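Local coordinates for SusD homolog (Bacteroides thetaiotaomicron, PDB 3EHM), which probably binds mucin O-glycans at the outer membrane, as a SusD-like lipoprotein, for their use by this gut symbiont, at residues Pro155-Gln160 / Pro500-Ile505; Ile248-Lys253 / Asp334-Leu339; Glu269-Ala274 / Lys326-Pro331; Ala355-Ile360 / Ser428-Gln433. One frame throughout, in Å; residues are numbered along the deposited sequence.

Contact 1. Residues Pro155-Gln160 / Pro500-Ile505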
loop_
_atom_site.group_PDB
_atom_site.type_symbol
_atom_site.label_atom_id
_atom_site.label_comp_id
_atom_site.label_asym_id
_atom_site.label_seq_id
_atom_site.Cartn_x
_atom_site.Cartn_y
_atom_site.Cartn_z
ATOM N N PRO A 155 -1.835 24.463 -11.173
ATOM C CA PRO A 155 -2.570 23.884 -10.043
ATOM C C PRO A 155 -2.064 24.277 -8.658
ATOM O O PRO A 155 -0.866 24.233 -8.382
ATOM C CB PRO A 155 -2.444 22.384 -10.292
ATOM C CG PRO A 155 -2.468 22.302 -11.778
ATOM C CD PRO A 155 -1.535 23.428 -12.179
ATOM N N LYS A 156 -2.997 24.658 -7.792
ATOM C CA LYS A 156 -2.689 25.038 -6.418
ATOM C C LYS A 156 -2.657 23.755 -5.583
ATOM O O LYS A 156 -3.521 22.893 -5.738
ATOM C CB LYS A 156 -3.779 25.974 -5.886
ATOM C CG LYS A 156 -3.652 26.361 -4.416
ATOM C CD LYS A 156 -2.585 27.422 -4.188
ATOM C CE LYS A 156 -2.637 27.941 -2.753
ATOM N NZ LYS A 156 -1.640 29.017 -2.497
ATOM N N PHE A 157 -1.662 23.625 -4.709
ATOM C CA PHE A 157 -1.544 22.440 -3.860
ATOM C C PHE A 157 -2.168 22.658 -2.484
ATOM O O PHE A 157 -2.211 23.784 -1.982
ATOM C CB PHE A 157 -0.073 22.049 -3.685
ATOM C CG PHE A 157 0.515 21.332 -4.869
ATOM C CD1 PHE A 157 0.565 21.942 -6.120
ATOM C CD2 PHE A 157 1.039 20.050 -4.728
ATOM C CE1 PHE A 157 1.132 21.285 -7.217
ATOM C CE2 PHE A 157 1.608 19.383 -5.818
ATOM C CZ PHE A 157 1.655 20.005 -7.066
ATOM N N ASP A 158 -2.653 21.573 -1.887
ATOM C CA ASP A 158 -3.269 21.607 -0.561
ATOM C C ASP A 158 -2.315 20.953 0.431
ATOM O O ASP A 158 -1.581 20.035 0.067
ATOM C CB ASP A 158 -4.571 20.803 -0.546
ATOM C CG ASP A 158 -5.620 21.349 -1.498
ATOM O OD1 ASP A 158 -6.143 22.453 -1.242
ATOM O OD2 ASP A 158 -5.923 20.664 -2.500
ATOM N N SER A 159 -2.324 21.415 1.678
ATOM C CA SER A 159 -1.473 20.800 2.692
ATOM C C SER A 159 -2.058 19.402 2.860
ATOM O O SER A 159 -3.236 19.187 2.577
ATOM C CB SER A 159 -1.568 21.557 4.020
ATOM O OG SER A 159 -2.852 21.399 4.600
ATOM N N GLN A 160 -1.254 18.447 3.308
ATOM C CA GLN A 160 -1.762 17.091 3.479
ATOM C C GLN A 160 -2.960 17.035 4.428
ATOM O O GLN A 160 -3.884 16.240 4.226
ATOM C CB GLN A 160 -0.650 16.167 3.975
ATOM C CG GLN A 160 -1.096 14.734 4.197
ATOM C CD GLN A 160 0.075 13.775 4.267
ATOM O OE1 GLN A 160 1.043 14.012 4.991
ATOM N NE2 GLN A 160 -0.008 12.683 3.516
ATOM N N PRO A 500 4.448 27.668 -10.681
ATOM C CA PRO A 500 4.848 28.578 -9.602
ATOM C C PRO A 500 4.147 28.377 -8.256
ATOM O O PRO A 500 4.569 28.939 -7.249
ATOM C CB PRO A 500 4.590 29.964 -10.205
ATOM C CG PRO A 500 3.470 29.718 -11.166
ATOM C CD PRO A 500 3.891 28.421 -11.819
ATOM N N ASN A 501 3.078 27.586 -8.226
ATOM C CA ASN A 501 2.389 27.353 -6.960
ATOM C C ASN A 501 3.095 26.289 -6.129
ATOM O O ASN A 501 2.787 26.102 -4.951
ATOM C CB ASN A 501 0.933 26.942 -7.194
ATOM C CG ASN A 501 0.009 28.136 -7.342
ATOM O OD1 ASN A 501 0.035 29.055 -6.523
ATOM N ND2 ASN A 501 -0.818 28.127 -8.380
HETATM N N MSE A 502 4.049 25.597 -6.743
HETATM C CA MSE A 502 4.788 24.557 -6.040
HETATM C C MSE A 502 5.827 25.125 -5.085
HETATM O O MSE A 502 6.300 24.429 -4.192
HETATM C CB MSE A 502 5.460 23.616 -7.044
HETATM C CG MSE A 502 4.463 22.763 -7.816
HETATM SE SE MSE A 502 5.295 21.404 -8.901
HETATM C CE MSE A 502 5.441 20.028 -7.546
ATOM N N ALA A 503 6.173 26.396 -5.268
ATOM C CA ALA A 503 7.163 27.042 -4.412
ATOM C C ALA A 503 6.734 26.988 -2.948
ATOM O O ALA A 503 7.548 27.122 -2.040
ATOM C CB ALA A 503 7.354 28.494 -4.847
ATOM N N GLU A 504 5.441 26.784 -2.735
ATOM C CA GLU A 504 4.861 26.722 -1.401
ATOM C C GLU A 504 4.979 25.346 -0.727
ATOM O O GLU A 504 4.750 25.221 0.478
ATOM C CB GLU A 504 3.392 27.149 -1.503
ATOM C CG GLU A 504 2.478 26.651 -0.412
ATOM C CD GLU A 504 1.061 27.166 -0.570
ATOM O OE1 GLU A 504 0.486 27.029 -1.678
ATOM O OE2 GLU A 504 0.523 27.705 0.422
ATOM N N ILE A 505 5.355 24.329 -1.498
ATOM C CA ILE A 505 5.473 22.960 -0.985
ATOM C C ILE A 505 6.232 22.786 0.329
ATOM O O ILE A 505 5.723 22.159 1.258
ATOM C CB ILE A 505 6.096 22.022 -2.052
ATOM C CG1 ILE A 505 5.137 21.882 -3.234
ATOM C CG2 ILE A 505 6.388 20.646 -1.451
ATOM C CD1 ILE A 505 3.801 21.295 -2.864
HETATM O O HOH W 1 1.169 29.471 -4.205
HETATM O O HOH W 2 0.205 25.618 -4.135
HETATM O O HOH W 3 -2.388 25.831 -0.187
#
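The ring of Phe157 is the chief flat group here, and both of its partners from 500-505 come to it obliquely. CD1 of Ile505 reaches the CB side of the ring, 3.6 Å from Phe157 CD2, while the chain of Met502 (selenomethionine) passes the far end, its CG 3.7 Å from Phe157 CE1. The selenium lies 5.2 Å from the ring centroid and 49° off the normal, a Met-aromatic contact in which a polarisable atom sits beside a buried aromatic. The amide of Asn501 is held from both ends: ND2 donates to Ala154 O, and OD1 accepts a hydrogen bond from a water.

Lys156 has CG anti to its backbone N and bends at chi2 (77°), which carries NZ to 3.0 Å from Glu504 OE1, on the syn lone pair of that oxygen. Glu504 stretches out to meet it at about a right angle. The same OE1 accepts from a second water, which accepts from Phe157 N and donates to Asn501 O. Glu504 OE1 is thus held by the ammonium and a water together, which would probably stabilise its negative charge. Long, flexible side chains suit this place beside the apolar patch, where Lys156 is exposed.

The contact joins the loop leading into helix 160-178 to the turn between helices 495-498 and 505-509; Leu508 of the latter also touches Phe157.

Contact 2. Residues Ile248-Lys253 / Asp334-Leu339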
loop_
_atom_site.group_PDB
_atom_site.type_symbol
_atom_site.label_atom_id
_atom_site.label_comp_id
_atom_site.label_asym_id
_atom_site.label_seq_id
_atom_site.Cartn_x
_atom_site.Cartn_y
_atom_site.Cartn_z
ATOM N N ILE A 248 -8.963 -5.929 -8.893
ATOM C CA ILE A 248 -9.043 -5.853 -10.341
ATOM C C ILE A 248 -8.216 -6.988 -10.936
ATOM O O ILE A 248 -7.115 -7.282 -10.471
ATOM C CB ILE A 248 -8.535 -4.480 -10.852
ATOM C CG1 ILE A 248 -8.779 -4.357 -12.357
ATOM C CG2 ILE A 248 -7.059 -4.306 -10.524
ATOM C CD1 ILE A 248 -8.482 -2.974 -12.913
ATOM N N LYS A 249 -8.767 -7.650 -11.945
ATOM C CA LYS A 249 -8.071 -8.748 -12.601
ATOM C C LYS A 249 -8.638 -8.912 -14.000
ATOM O O LYS A 249 -9.683 -8.345 -14.322
ATOM C CB LYS A 249 -8.249 -10.049 -11.815
ATOM C CG LYS A 249 -9.691 -10.531 -11.724
ATOM C CD LYS A 249 -9.767 -11.865 -10.992
ATOM C CE LYS A 249 -11.199 -12.363 -10.900
ATOM N NZ LYS A 249 -11.289 -13.659 -10.163
ATOM N N SER A 250 -7.947 -9.691 -14.825
ATOM C CA SER A 250 -8.373 -9.913 -16.196
ATOM C C SER A 250 -9.795 -10.453 -16.266
ATOM O O SER A 250 -10.179 -11.320 -15.480
ATOM C CB SER A 250 -7.415 -10.878 -16.892
ATOM O OG SER A 250 -7.665 -10.911 -18.282
ATOM N N SER A 251 -10.566 -9.924 -17.212
ATOM C CA SER A 251 -11.952 -10.329 -17.431
ATOM C C SER A 251 -12.285 -10.104 -18.901
ATOM O O SER A 251 -11.449 -9.609 -19.660
ATOM C CB SER A 251 -12.899 -9.492 -16.571
ATOM O OG SER A 251 -12.925 -8.147 -17.017
ATOM N N ASP A 252 -13.507 -10.449 -19.297
ATOM C CA ASP A 252 -13.936 -10.272 -20.683
ATOM C C ASP A 252 -14.129 -8.788 -20.988
ATOM O O ASP A 252 -13.974 -8.352 -22.134
ATOM C CB ASP A 252 -15.244 -11.044 -20.945
ATOM C CG ASP A 252 -16.475 -10.352 -20.361
ATOM O OD1 ASP A 252 -16.415 -9.912 -19.194
ATOM O OD2 ASP A 252 -17.509 -10.260 -21.069
ATOM N N LYS A 253 -14.464 -8.015 -19.957
ATOM C CA LYS A 253 -14.675 -6.577 -20.101
ATOM C C LYS A 253 -13.370 -5.879 -20.455
ATOM O O LYS A 253 -13.358 -4.872 -21.170
ATOM C CB LYS A 253 -15.195 -5.978 -18.795
ATOM C CG LYS A 253 -16.503 -6.556 -18.302
ATOM C CD LYS A 253 -16.863 -5.936 -16.963
ATOM C CE LYS A 253 -18.109 -6.570 -16.376
ATOM N NZ LYS A 253 -18.417 -5.996 -15.047
ATOM N N ASP A 334 0.449 -15.122 -11.544
ATOM C CA ASP A 334 0.316 -15.489 -12.948
ATOM C C ASP A 334 -0.414 -14.358 -13.668
ATOM O O ASP A 334 -0.858 -13.400 -13.032
ATOM C CB ASP A 334 -0.410 -16.830 -13.112
ATOM C CG ASP A 334 -1.744 -16.862 -12.421
ATOM O OD1 ASP A 334 -2.609 -16.026 -12.754
ATOM O OD2 ASP A 334 -1.932 -17.737 -11.545
ATOM N N SER A 335 -0.536 -14.459 -14.986
ATOM C CA SER A 335 -1.164 -13.400 -15.767
ATOM C C SER A 335 -2.568 -13.000 -15.323
ATOM O O SER A 335 -2.940 -11.830 -15.426
ATOM C CB SER A 335 -1.177 -13.780 -17.253
ATOM O OG SER A 335 -1.896 -14.978 -17.468
ATOM N N ASN A 336 -3.338 -13.958 -14.816
ATOM C CA ASN A 336 -4.707 -13.689 -14.380
ATOM C C ASN A 336 -4.845 -13.267 -12.920
ATOM O O ASN A 336 -5.956 -13.029 -12.444
ATOM C CB ASN A 336 -5.591 -14.917 -14.636
ATOM C CG ASN A 336 -5.734 -15.231 -16.113
ATOM O OD1 ASN A 336 -6.122 -14.371 -16.905
ATOM N ND2 ASN A 336 -5.421 -16.467 -16.491
ATOM N N SER A 337 -3.727 -13.171 -12.210
ATOM C CA SER A 337 -3.771 -12.769 -10.809
ATOM C C SER A 337 -4.263 -11.332 -10.679
ATOM O O SER A 337 -3.984 -10.480 -11.526
ATOM C CB SER A 337 -2.389 -12.889 -10.165
ATOM O OG SER A 337 -1.934 -14.225 -10.179
ATOM N N PRO A 338 -5.002 -11.043 -9.608
ATOM C CA PRO A 338 -5.515 -9.690 -9.404
ATOM C C PRO A 338 -4.577 -8.802 -8.597
ATOM O O PRO A 338 -3.539 -9.247 -8.108
ATOM C CB PRO A 338 -6.814 -9.940 -8.657
ATOM C CG PRO A 338 -6.434 -11.072 -7.752
ATOM C CD PRO A 338 -5.605 -11.987 -8.648
ATOM N N LEU A 339 -4.951 -7.532 -8.497
ATOM C CA LEU A 339 -4.232 -6.556 -7.692
ATOM C C LEU A 339 -5.345 -6.115 -6.753
ATOM O O LEU A 339 -6.482 -5.927 -7.187
ATOM C CB LEU A 339 -3.729 -5.385 -8.538
ATOM C CG LEU A 339 -2.516 -5.712 -9.415
ATOM C CD1 LEU A 339 -1.989 -4.439 -10.061
ATOM C CD2 LEU A 339 -1.427 -6.350 -8.565
HETATM O O HOH W 4 -4.997 -10.104 -14.167
HETATM O O HOH W 5 -8.458 -13.010 -14.050
#
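Ile248 ends the strand 246-248 and forms an antiparallel hydrogen-bonded pair with Leu339. Its N donates to Leu339 O at 3.0 Å, nearly straight at 168° and almost along the C=O axis, and its O accepts from Leu339 N at 2.9 Å, in the carbonyl plane. The two side chains lie side by side on one face of the sheet, with CG2 of Ile248 4.0 Å from Leu339 CB; branched and apolar residues fit this buried position. At Lys249 the pairing gives way to packing. Its CG takes the crowded place between backbone N and carbonyl carbon (chi1 63°), and the extended chain leads its ammonium away, so that only the root touches: CB presses on Pro338 CB at 3.5 Å, tighter than usual. Pro338 has no N-H to offer a neighbouring strand. Ser250 then turns its CB to the amide oxygen of Asn336, 3.7 Å from OD1, while its own OG accepts from Leu256 N.

Two waters continue the link where direct bonds stop. One accepts from Ser250 N and donates to the carbonyl oxygens of Ser335 and Ser337; the other donates to Ser250 O and Asn336 O.

Direct backbone hydrogen bonds thus secure the buried end, whereas water satisfies backbone groups at the more exposed end, a junction held by main chain rather than by charge.

Contact 3. Residues Glu269-Ala274 / Lys326-Pro331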
loop_
_atom_site.group_PDB
_atom_site.type_symbol
_atom_site.label_atom_id
_atom_site.label_comp_id
_atom_site.label_asym_id
_atom_site.label_seq_id
_atom_site.Cartn_x
_atom_site.Cartn_y
_atom_site.Cartn_z
ATOM N N GLU A 269 13.958 -9.165 -11.384
ATOM C CA GLU A 269 14.366 -8.179 -10.394
ATOM C C GLU A 269 13.574 -8.207 -9.088
ATOM O O GLU A 269 14.095 -7.828 -8.046
ATOM C CB GLU A 269 14.315 -6.774 -11.019
ATOM C CG GLU A 269 15.221 -6.639 -12.252
ATOM C CD GLU A 269 15.135 -5.281 -12.938
ATOM O OE1 GLU A 269 14.016 -4.740 -13.070
ATOM O OE2 GLU A 269 16.190 -4.764 -13.361
ATOM N N THR A 270 12.326 -8.657 -9.126
ATOM C CA THR A 270 11.532 -8.697 -7.903
ATOM C C THR A 270 11.478 -10.081 -7.268
ATOM O O THR A 270 11.052 -11.049 -7.892
ATOM C CB THR A 270 10.103 -8.186 -8.154
ATOM O OG1 THR A 270 10.161 -6.797 -8.501
ATOM C CG2 THR A 270 9.244 -8.350 -6.901
ATOM N N ARG A 271 11.905 -10.150 -6.011
ATOM C CA ARG A 271 11.943 -11.401 -5.262
ATOM C C ARG A 271 11.357 -11.201 -3.861
ATOM O O ARG A 271 10.981 -10.086 -3.495
ATOM C CB ARG A 271 13.394 -11.882 -5.170
ATOM C CG ARG A 271 14.043 -12.175 -6.534
ATOM C CD ARG A 271 13.454 -13.443 -7.137
ATOM N NE ARG A 271 14.048 -13.832 -8.418
ATOM C CZ ARG A 271 13.525 -13.546 -9.609
ATOM N NH1 ARG A 271 12.394 -12.856 -9.699
ATOM N NH2 ARG A 271 14.113 -13.985 -10.717
HETATM N N MSE A 272 11.274 -12.281 -3.086
HETATM C CA MSE A 272 10.728 -12.223 -1.726
HETATM C C MSE A 272 11.602 -11.373 -0.802
HETATM O O MSE A 272 12.819 -11.547 -0.753
HETATM C CB MSE A 272 10.598 -13.639 -1.149
HETATM C CG MSE A 272 10.005 -13.695 0.257
HETATM SE SE MSE A 272 9.953 -15.509 0.957
HETATM C CE MSE A 272 11.857 -15.831 1.073
ATOM N N GLY A 273 10.968 -10.462 -0.071
ATOM C CA GLY A 273 11.686 -9.585 0.841
ATOM C C GLY A 273 12.052 -10.222 2.169
ATOM O O GLY A 273 11.357 -11.114 2.652
ATOM N N ALA A 274 13.136 -9.741 2.773
ATOM C CA ALA A 274 13.623 -10.280 4.044
ATOM C C ALA A 274 12.671 -10.051 5.206
ATOM O O ALA A 274 12.437 -10.948 6.014
ATOM C CB ALA A 274 14.985 -9.686 4.371
ATOM N N LYS A 326 18.568 -14.311 -8.635
ATOM C CA LYS A 326 17.668 -14.627 -9.735
ATOM C C LYS A 326 16.848 -15.838 -9.320
ATOM O O LYS A 326 15.690 -15.980 -9.711
ATOM C CB LYS A 326 18.435 -14.942 -11.026
ATOM C CG LYS A 326 17.527 -15.462 -12.144
ATOM C CD LYS A 326 18.239 -15.618 -13.480
ATOM C CE LYS A 326 17.294 -16.207 -14.528
ATOM N NZ LYS A 326 17.920 -16.290 -15.881
ATOM N N PHE A 327 17.449 -16.703 -8.511
ATOM C CA PHE A 327 16.763 -17.899 -8.056
ATOM C C PHE A 327 16.334 -17.889 -6.597
ATOM O O PHE A 327 16.122 -18.942 -5.992
ATOM C CB PHE A 327 17.621 -19.124 -8.364
ATOM C CG PHE A 327 17.956 -19.246 -9.817
ATOM C CD1 PHE A 327 19.150 -18.739 -10.315
ATOM C CD2 PHE A 327 17.037 -19.799 -10.706
ATOM C CE1 PHE A 327 19.424 -18.775 -11.682
ATOM C CE2 PHE A 327 17.302 -19.838 -12.071
ATOM C CZ PHE A 327 18.499 -19.323 -12.558
ATOM N N ALA A 328 16.210 -16.694 -6.030
ATOM C CA ALA A 328 15.749 -16.558 -4.656
ATOM C C ALA A 328 14.243 -16.784 -4.746
ATOM O O ALA A 328 13.697 -16.870 -5.849
ATOM C CB ALA A 328 16.039 -15.154 -4.136
ATOM N N SER A 329 13.571 -16.891 -3.605
ATOM C CA SER A 329 12.124 -17.091 -3.617
ATOM C C SER A 329 11.470 -15.957 -4.405
ATOM O O SER A 329 11.910 -14.808 -4.334
ATOM C CB SER A 329 11.580 -17.117 -2.185
ATOM O OG SER A 329 12.025 -18.275 -1.500
ATOM N N ARG A 330 10.426 -16.286 -5.157
ATOM C CA ARG A 330 9.720 -15.300 -5.968
ATOM C C ARG A 330 8.262 -15.199 -5.564
ATOM O O ARG A 330 7.684 -16.156 -5.064
ATOM C CB ARG A 330 9.735 -15.698 -7.446
ATOM C CG ARG A 330 11.080 -16.074 -8.002
ATOM C CD ARG A 330 10.955 -16.395 -9.485
ATOM N NE ARG A 330 12.223 -16.855 -10.041
ATOM C CZ ARG A 330 12.470 -16.976 -11.340
ATOM N NH1 ARG A 330 11.530 -16.667 -12.223
ATOM N NH2 ARG A 330 13.654 -17.408 -11.752
ATOM N N PRO A 331 7.646 -14.029 -5.782
ATOM C CA PRO A 331 6.234 -13.890 -5.426
ATOM C C PRO A 331 5.461 -14.820 -6.359
ATOM O O PRO A 331 5.789 -14.918 -7.546
ATOM C CB PRO A 331 5.943 -12.421 -5.737
ATOM C CG PRO A 331 7.265 -11.756 -5.520
ATOM C CD PRO A 331 8.224 -12.729 -6.162
#
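Among the hydrogen bonds, Arg271 grips the carbonyl oxygen of Lys326 side-on with two nitrogens: NH2 lies 2.7 Å from Lys326 O, on a lone pair, and NE lies 3.0 Å from the same oxygen but above the carbonyl plane. NH1 turns back to Thr270 O, 2.9 Å away, and also donates to Val264 O, so the guanidinium is fixed in rotation. A bend at chi2 (-72°) brings it there. On the main chain, Met272 N donates to Ser329 O at 2.9 Å and 169°.

The guanidinium of Arg330 stacks flat on that of Arg271, planes 13° apart and centres 4.0 Å apart, both chains pointing the same way. Such like charges would repel, and the carbonyl oxygens around Arg271 probably offset this; arginine suits the place because its planar, delocalised cation can stack and donate at its edge together.

Apolar contact completes the set: CE of Met272 (selenomethionine) meets Ser329 CB at 3.5 Å, and Pro331 CG crosses Thr270 CG2 at 4.2 Å.

Strand 270-272, which pairs with strand 67-69, is thereby joined to the loop before strand 339-342, with Val264 of helix 261-266 and Phe67 touching both Thr270 and Pro331.

Contact 4. Residues Ala355-Ile360 / Ser428-Gln433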
loop_
_atom_site.group_PDB
_atom_site.type_symbol
_atom_site.label_atom_id
_atom_site.label_comp_id
_atom_site.label_asym_id
_atom_site.label_seq_id
_atom_site.Cartn_x
_atom_site.Cartn_y
_atom_site.Cartn_z
ATOM N N ALA A 355 -10.979 0.264 18.122
ATOM C CA ALA A 355 -11.490 -0.162 19.416
ATOM C C ALA A 355 -10.422 -0.019 20.497
ATOM O O ALA A 355 -10.724 0.329 21.638
ATOM C CB ALA A 355 -11.970 -1.611 19.335
ATOM N N LEU A 356 -9.173 -0.279 20.129
ATOM C CA LEU A 356 -8.064 -0.183 21.072
ATOM C C LEU A 356 -7.924 1.238 21.620
ATOM O O LEU A 356 -7.521 1.431 22.765
ATOM C CB LEU A 356 -6.759 -0.616 20.394
ATOM C CG LEU A 356 -5.485 -0.631 21.249
ATOM C CD1 LEU A 356 -5.646 -1.617 22.396
ATOM C CD2 LEU A 356 -4.287 -1.022 20.382
ATOM N N TYR A 357 -8.262 2.231 20.804
ATOM C CA TYR A 357 -8.170 3.625 21.228
ATOM C C TYR A 357 -9.530 4.247 21.536
ATOM O O TYR A 357 -9.690 5.467 21.518
ATOM C CB TYR A 357 -7.411 4.436 20.172
ATOM C CG TYR A 357 -5.936 4.102 20.175
ATOM C CD1 TYR A 357 -5.073 4.680 21.107
ATOM C CD2 TYR A 357 -5.418 3.131 19.315
ATOM C CE1 TYR A 357 -3.730 4.296 21.190
ATOM C CE2 TYR A 357 -4.080 2.738 19.390
ATOM C CZ TYR A 357 -3.244 3.325 20.332
ATOM O OH TYR A 357 -1.929 2.929 20.419
ATOM N N ASN A 358 -10.508 3.388 21.813
ATOM C CA ASN A 358 -11.861 3.821 22.163
ATOM C C ASN A 358 -12.586 4.722 21.170
ATOM O O ASN A 358 -13.346 5.604 21.575
ATOM C CB ASN A 358 -11.843 4.516 23.527
ATOM C CG ASN A 358 -11.770 3.538 24.678
ATOM O OD1 ASN A 358 -10.831 2.751 24.787
ATOM N ND2 ASN A 358 -12.769 3.585 25.552
ATOM N N LEU A 359 -12.366 4.506 19.880
ATOM C CA LEU A 359 -13.037 5.309 18.867
ATOM C C LEU A 359 -14.365 4.638 18.504
ATOM O O LEU A 359 -15.312 5.294 18.078
ATOM C CB LEU A 359 -12.145 5.449 17.627
ATOM C CG LEU A 359 -10.760 6.058 17.874
ATOM C CD1 LEU A 359 -10.022 6.203 16.553
ATOM C CD2 LEU A 359 -10.901 7.410 18.552
ATOM N N ILE A 360 -14.417 3.321 18.676
ATOM C CA ILE A 360 -15.620 2.539 18.403
ATOM C C ILE A 360 -15.776 1.513 19.518
ATOM O O ILE A 360 -14.866 1.323 20.325
ATOM C CB ILE A 360 -15.532 1.766 17.066
ATOM C CG1 ILE A 360 -14.419 0.715 17.145
ATOM C CG2 ILE A 360 -15.284 2.727 15.917
ATOM C CD1 ILE A 360 -14.352 -0.201 15.930
ATOM N N SER A 428 4.867 -0.406 25.940
ATOM C CA SER A 428 3.761 -0.497 26.885
ATOM C C SER A 428 2.822 -1.569 26.337
ATOM O O SER A 428 2.915 -1.940 25.169
ATOM C CB SER A 428 3.018 0.837 26.979
ATOM O OG SER A 428 2.367 1.137 25.757
ATOM N N LYS A 429 1.917 -2.064 27.172
ATOM C CA LYS A 429 0.987 -3.094 26.736
ATOM C C LYS A 429 0.131 -2.620 25.566
ATOM O O LYS A 429 -0.022 -3.336 24.575
ATOM C CB LYS A 429 0.085 -3.525 27.891
ATOM C CG LYS A 429 -0.823 -4.687 27.543
ATOM C CD LYS A 429 -1.673 -5.090 28.730
ATOM C CE LYS A 429 -2.604 -6.232 28.373
ATOM N NZ LYS A 429 -3.420 -6.662 29.545
ATOM N N GLN A 430 -0.429 -1.417 25.678
ATOM C CA GLN A 430 -1.261 -0.884 24.606
ATOM C C GLN A 430 -0.444 -0.730 23.324
ATOM O O GLN A 430 -0.923 -1.042 22.235
ATOM C CB GLN A 430 -1.860 0.472 25.000
ATOM C CG GLN A 430 -2.836 1.022 23.959
ATOM C CD GLN A 430 -3.454 2.348 24.364
ATOM O OE1 GLN A 430 -2.750 3.332 24.590
ATOM N NE2 GLN A 430 -4.779 2.381 24.451
ATOM N N GLU A 431 0.789 -0.251 23.455
ATOM C CA GLU A 431 1.656 -0.071 22.293
ATOM C C GLU A 431 1.974 -1.399 21.614
ATOM O O GLU A 431 2.058 -1.462 20.390
ATOM C CB GLU A 431 2.963 0.620 22.695
ATOM C CG GLU A 431 2.854 2.134 22.842
ATOM C CD GLU A 431 2.850 2.858 21.500
ATOM O OE1 GLU A 431 3.833 2.714 20.740
ATOM O OE2 GLU A 431 1.870 3.576 21.206
ATOM N N GLU A 432 2.157 -2.456 22.403
ATOM C CA GLU A 432 2.462 -3.759 21.821
ATOM C C GLU A 432 1.227 -4.354 21.167
ATOM O O GLU A 432 1.329 -5.064 20.170
ATOM C CB GLU A 432 3.013 -4.732 22.871
ATOM C CG GLU A 432 3.509 -6.031 22.239
ATOM C CD GLU A 432 4.364 -6.875 23.167
ATOM O OE1 GLU A 432 4.733 -6.390 24.261
ATOM O OE2 GLU A 432 4.674 -8.027 22.789
ATOM N N GLN A 433 0.058 -4.067 21.731
ATOM C CA GLN A 433 -1.182 -4.560 21.152
ATOM C C GLN A 433 -1.338 -3.915 19.774
ATOM O O GLN A 433 -1.745 -4.574 18.816
ATOM C CB GLN A 433 -2.367 -4.214 22.060
ATOM C CG GLN A 433 -2.304 -4.925 23.407
ATOM C CD GLN A 433 -3.487 -4.616 24.310
ATOM O OE1 GLN A 433 -3.938 -3.474 24.390
ATOM N NE2 GLN A 433 -3.979 -5.633 25.013
HETATM O O HOH W 6 -0.569 4.117 22.162
#
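A Schellman motif ends helix 344-356, with Asn358 at positive phi as its C-prime residue, and the start of helix 429-445 lies beside it. Ser428 is the N-cap of that second helix: its OG accepts from Glu431 N at 3.1 Å. Leu356 points across with CG anti to its backbone N, and both methyls meet the face of the helix that carries Gln430 and Gln433. CD1 comes within 3.2 Å of Gln433 OE1, while CD2 lies near Gln430 O and Gln433 CB. Gln433 NE2 donates to Tyr423 OH.

Gln430 is extended from the helix, and its amide lies obliquely beside the Tyr357 ring, the planes 36° apart, with OE1 3.7 Å from Tyr357 CE1. Its NE2 makes a weak bond to Leu356 O at 3.4 Å. A water whose O lies 2.5 Å from Tyr357 OH, in the ring plane, donates to Glu431 OE2; that carboxylate also forms a salt bridge with Arg523.

Long amide side chains suit this surface, since they offer both methylenes and polar ends. The arrangement is that of a helix C-terminus meeting a capped helix N-terminus, in a protein whose helical repeats are of the tetratricopeptide kind.

How the contacts relate
From the N terminus, 155-160 opens contact 1, whose partner 500-505 arrives only near the C-terminal end, so this contact closes the longest loop and the other three lie nested within it. Next, 248-253 opens contact 2, and inside its loop 269-274 and 326-331 close contact 3; segments of contacts 2 and 3 adjoin in sequence, though the centres lie about 22 Å apart. Contact 4 follows in series, opening only after contact 2 has closed. None cross. Contacts 2 and 3 fasten the loops and short strands between helices 220-231 and 344-356, contact 4 joins two helix ends about 38 Å from contact 2, centre to centre, and contact 1 ties the chain's late turns to the loop leading into helix 160-178.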